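Local structure of endo-1,4-beta-xylanase I (Hypocrea jecorina, 1XYN) at residues Tyr76-Asp81 and Ala100-Trp105. The protein cleaves the internal beta-1,4-glycosidic bonds of xylan, a plant cell-wall hemicellulose, releasing xylooligosaccharides and xylose. Sequence-based numbering, arbitrary orientation.
With CA (calcium ion), chain B.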
ATOM      1  N   TYR A  76       3.278   7.921 -12.242  1.00  6.86           N
ATOM      2  CA  TYR A  76       4.396   8.815 -12.376  1.00  4.47           C
ATOM      3  C   TYR A  76       4.295  10.067 -11.525  1.00  7.49           C
ATOM      4  O   TYR A  76       3.207  10.489 -11.149  1.00 10.21           O
ATOM      5  CB  TYR A  76       4.629   9.152 -13.857  1.00  9.68           C
ATOM      6  CG  TYR A  76       3.526   9.931 -14.542  1.00  6.91           C
ATOM      7  CD1 TYR A  76       3.455  11.319 -14.414  1.00  9.31           C
ATOM      8  CD2 TYR A  76       2.552   9.287 -15.318  1.00  7.87           C
ATOM      9  CE1 TYR A  76       2.445  12.052 -15.031  1.00  8.54           C
ATOM     10  CE2 TYR A  76       1.532  10.016 -15.943  1.00  4.22           C
ATOM     11  CZ  TYR A  76       1.491  11.400 -15.790  1.00  9.08           C
ATOM     12  OH  TYR A  76       0.503  12.156 -16.379  1.00 15.92           O
ATOM     13  N   TYR A  77       5.451  10.636 -11.205  1.00  7.50           N
ATOM     14  CA  TYR A  77       5.542  11.847 -10.402  1.00 11.27           C
ATOM     15  C   TYR A  77       6.581  12.751 -11.026  1.00 10.64           C
ATOM     16  O   TYR A  77       7.565  12.286 -11.596  1.00 12.14           O
ATOM     17  CB  TYR A  77       6.048  11.567  -8.976  1.00  9.41           C
ATOM     18  CG  TYR A  77       5.178  10.731  -8.062  1.00  9.57           C
ATOM     19  CD1 TYR A  77       4.928   9.393  -8.346  1.00  9.34           C
ATOM     20  CD2 TYR A  77       4.679  11.259  -6.866  1.00  6.77           C
ATOM     21  CE1 TYR A  77       4.216   8.597  -7.475  1.00 15.00           C
ATOM     22  CE2 TYR A  77       3.958  10.470  -5.979  1.00  9.33           C
ATOM     23  CZ  TYR A  77       3.733   9.131  -6.294  1.00 16.30           C
ATOM     24  OH  TYR A  77       3.036   8.307  -5.442  1.00 20.31           O
ATOM     25  N   ILE A  78       6.360  14.049 -10.884  1.00 10.88           N
ATOM     26  CA  ILE A  78       7.284  15.064 -11.352  1.00  8.53           C
ATOM     27  C   ILE A  78       7.278  16.000 -10.160  1.00 12.52           C
ATOM     28  O   ILE A  78       6.473  16.935 -10.084  1.00 13.08           O
ATOM     29  CB  ILE A  78       6.800  15.786 -12.626  1.00  9.92           C
ATOM     30  CG1 ILE A  78       6.762  14.799 -13.800  1.00  6.03           C
ATOM     31  CG2 ILE A  78       7.751  16.942 -12.957  1.00  2.00           C
ATOM     32  CD1 ILE A  78       6.038  15.311 -15.023  1.00  4.23           C
ATOM     33  N   MET A  79       8.097  15.643  -9.172  1.00  9.97           N
ATOM     34  CA  MET A  79       8.211  16.392  -7.932  1.00 12.05           C
ATOM     35  C   MET A  79       8.896  17.724  -8.086  1.00  8.34           C
ATOM     36  O   MET A  79      10.036  17.787  -8.523  1.00 16.78           O
ATOM     37  CB  MET A  79       8.945  15.558  -6.885  1.00 18.34           C
ATOM     38  CG  MET A  79       8.107  14.464  -6.286  1.00 21.80           C
ATOM     39  SD  MET A  79       9.077  13.364  -5.259  1.00 24.31           S
ATOM     40  CE  MET A  79       8.449  11.792  -5.839  1.00 15.85           C
ATOM     41  N   GLU A  80       8.180  18.783  -7.732  1.00  5.71           N
ATOM     42  CA  GLU A  80       8.704  20.134  -7.806  1.00  5.86           C
ATOM     43  C   GLU A  80       9.223  20.518  -6.445  1.00 10.36           C
ATOM     44  O   GLU A  80      10.032  21.441  -6.294  1.00 10.79           O
ATOM     45  CB  GLU A  80       7.608  21.106  -8.251  1.00 13.66           C
ATOM     46  CG  GLU A  80       7.047  20.782  -9.630  1.00 13.48           C
ATOM     47  CD  GLU A  80       8.093  20.918 -10.720  1.00 17.05           C
ATOM     48  OE1 GLU A  80       8.639  22.025 -10.874  1.00 20.19           O
ATOM     49  OE2 GLU A  80       8.364  19.925 -11.428  1.00 18.36           O
ATOM     50  N   ASP A  81       8.804  19.735  -5.462  1.00 13.77           N
ATOM     51  CA  ASP A  81       9.189  19.949  -4.089  1.00  9.95           C
ATOM     52  C   ASP A  81       8.957  18.682  -3.296  1.00  4.97           C
ATOM     53  O   ASP A  81       8.050  17.908  -3.600  1.00  3.32           O
ATOM     54  CB  ASP A  81       8.347  21.079  -3.528  1.00 19.99           C
ATOM     55  CG  ASP A  81       8.843  21.578  -2.213  1.00 23.09           C
ATOM     56  OD1 ASP A  81      10.010  21.327  -1.837  1.00 22.60           O
ATOM     57  OD2 ASP A  81       8.024  22.238  -1.560  1.00 31.30           O
ATOM     58  N   ALA A 100      15.610  23.947 -14.003  1.00  6.78           N
ATOM     59  CA  ALA A 100      16.415  23.083 -13.150  1.00  7.73           C
ATOM     60  C   ALA A 100      16.564  21.674 -13.705  1.00  9.98           C
ATOM     61  O   ALA A 100      15.909  21.303 -14.679  1.00 16.03           O
ATOM     62  CB  ALA A 100      15.820  23.022 -11.757  1.00  6.30           C
ATOM     63  N   THR A 101      17.442  20.897 -13.074  1.00 11.56           N
ATOM     64  CA  THR A 101      17.683  19.518 -13.477  1.00 13.17           C
ATOM     65  C   THR A 101      16.870  18.607 -12.555  1.00 12.35           C
ATOM     66  O   THR A 101      16.633  18.935 -11.390  1.00 11.61           O
ATOM     67  CB  THR A 101      19.180  19.129 -13.344  1.00 13.48           C
ATOM     68  OG1 THR A 101      20.010  20.201 -13.804  1.00 19.94           O
ATOM     69  CG2 THR A 101      19.473  17.896 -14.179  1.00  9.66           C
ATOM     70  N   TYR A 102      16.464  17.459 -13.085  1.00 11.60           N
ATOM     71  CA  TYR A 102      15.679  16.483 -12.338  1.00 16.98           C
ATOM     72  C   TYR A 102      16.382  15.139 -12.359  1.00 15.62           C
ATOM     73  O   TYR A 102      16.893  14.729 -13.396  1.00 19.72           O
ATOM     74  CB  TYR A 102      14.302  16.281 -12.991  1.00 16.29           C
ATOM     75  CG  TYR A 102      13.374  17.468 -12.925  1.00 13.55           C
ATOM     76  CD1 TYR A 102      13.648  18.639 -13.637  1.00 16.17           C
ATOM     77  CD2 TYR A 102      12.213  17.418 -12.153  1.00 14.80           C
ATOM     78  CE1 TYR A 102      12.787  19.738 -13.580  1.00 18.40           C
ATOM     79  CE2 TYR A 102      11.345  18.508 -12.089  1.00 18.79           C
ATOM     80  CZ  TYR A 102      11.639  19.662 -12.802  1.00 21.18           C
ATOM     81  OH  TYR A 102      10.791  20.738 -12.722  1.00 21.47           O
ATOM     82  N   THR A 103      16.424  14.454 -11.223  1.00 16.92           N
ATOM     83  CA  THR A 103      17.026  13.128 -11.205  1.00 17.01           C
ATOM     84  C   THR A 103      15.872  12.153 -11.447  1.00 14.02           C
ATOM     85  O   THR A 103      14.830  12.215 -10.792  1.00 15.21           O
ATOM     86  CB  THR A 103      17.770  12.816  -9.882  1.00  9.41           C
ATOM     87  OG1 THR A 103      16.838  12.750  -8.800  1.00 28.95           O
ATOM     88  CG2 THR A 103      18.792  13.898  -9.585  1.00 16.41           C
ATOM     89  N   ILE A 104      16.024  11.317 -12.458  1.00 15.95           N
ATOM     90  CA  ILE A 104      14.995  10.358 -12.810  1.00 13.64           C
ATOM     91  C   ILE A 104      15.214   9.048 -12.069  1.00 17.16           C
ATOM     92  O   ILE A 104      16.347   8.600 -11.927  1.00 14.48           O
ATOM     93  CB  ILE A 104      14.987  10.132 -14.329  1.00  7.13           C
ATOM     94  CG1 ILE A 104      14.756  11.473 -15.033  1.00  5.68           C
ATOM     95  CG2 ILE A 104      13.922   9.111 -14.726  1.00 11.00           C
ATOM     96  CD1 ILE A 104      14.887  11.407 -16.536  1.00  8.67           C
ATOM     97  N   TRP A 105      14.125   8.480 -11.551  1.00 13.99           N
ATOM     98  CA  TRP A 105      14.151   7.217 -10.820  1.00  9.72           C
ATOM     99  C   TRP A 105      13.091   6.290 -11.383  1.00 10.44           C
ATOM    100  O   TRP A 105      12.109   6.733 -11.977  1.00 10.21           O
ATOM    101  CB  TRP A 105      13.805   7.411  -9.333  1.00 10.93           C
ATOM    102  CG  TRP A 105      14.674   8.339  -8.577  1.00  8.45           C
ATOM    103  CD1 TRP A 105      14.718   9.702  -8.688  1.00 10.67           C
ATOM    104  CD2 TRP A 105      15.591   7.990  -7.538  1.00 11.95           C
ATOM    105  NE1 TRP A 105      15.597  10.224  -7.773  1.00  5.87           N
ATOM    106  CE2 TRP A 105      16.152   9.198  -7.053  1.00  9.70           C
ATOM    107  CE3 TRP A 105      15.991   6.775  -6.964  1.00 13.58           C
ATOM    108  CZ2 TRP A 105      17.099   9.229  -6.018  1.00  6.01           C
ATOM    109  CZ3 TRP A 105      16.929   6.802  -5.930  1.00 17.80           C
ATOM    110  CH2 TRP A 105      17.473   8.028  -5.469  1.00 14.64           C
TER
HETATM  111 CA    CA B 601       9.640  23.397   0.184  1.00 15.51          CA
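Tyr102 reaches from its strand to Ile78, Met79 and Glu80, touching them with CE2 and the hydroxyl end of its side chain. From CB, which points toward 76-81, CG, anti to the carbonyl carbon (chi1 -67°), carries the ring to the other strand, and the turn about chi2 presents its CE2 side. CE2 meets CG2 of Ile78 at 4.0 Å, an apolar contact suited to a branched aliphatic residue; the carbonyl O of Met79 lies 3.9 Å from the same CE2. OE2 of Glu80 lies at the edge of the Tyr102 ring, in the ring plane, 3.4 Å from CE2, and takes a 2.9 Å hydrogen bond from Tyr102 OH through its syn lone pair. The Glu80 chain bends at chi2 (-64°), bringing its carboxylate back to Tyr102; carboxylate and ring planes are 39° apart. A carboxylate suits this buried spot because its other oxygen, OE1, pairs with Arg132, while Arg128 hydrogen-bonds Tyr102 OH. Tyrosine fits by joining an apolar ring to a polar tip; a phenylalanine here would probably keep the Ile78 contact but leave OE2 of Glu80 without this donor. Glu80 and Asp81, which binds calcium with His83, form a classic beta bulge opposite Leu63. In the beta-jelly-roll of this family 11 xylanase, strand 119-128 pairs with both 74-79 and 100-109, so Tyr102 spans that intervening strand, with His142 of helix 139-148 meeting its ring edge-to-face.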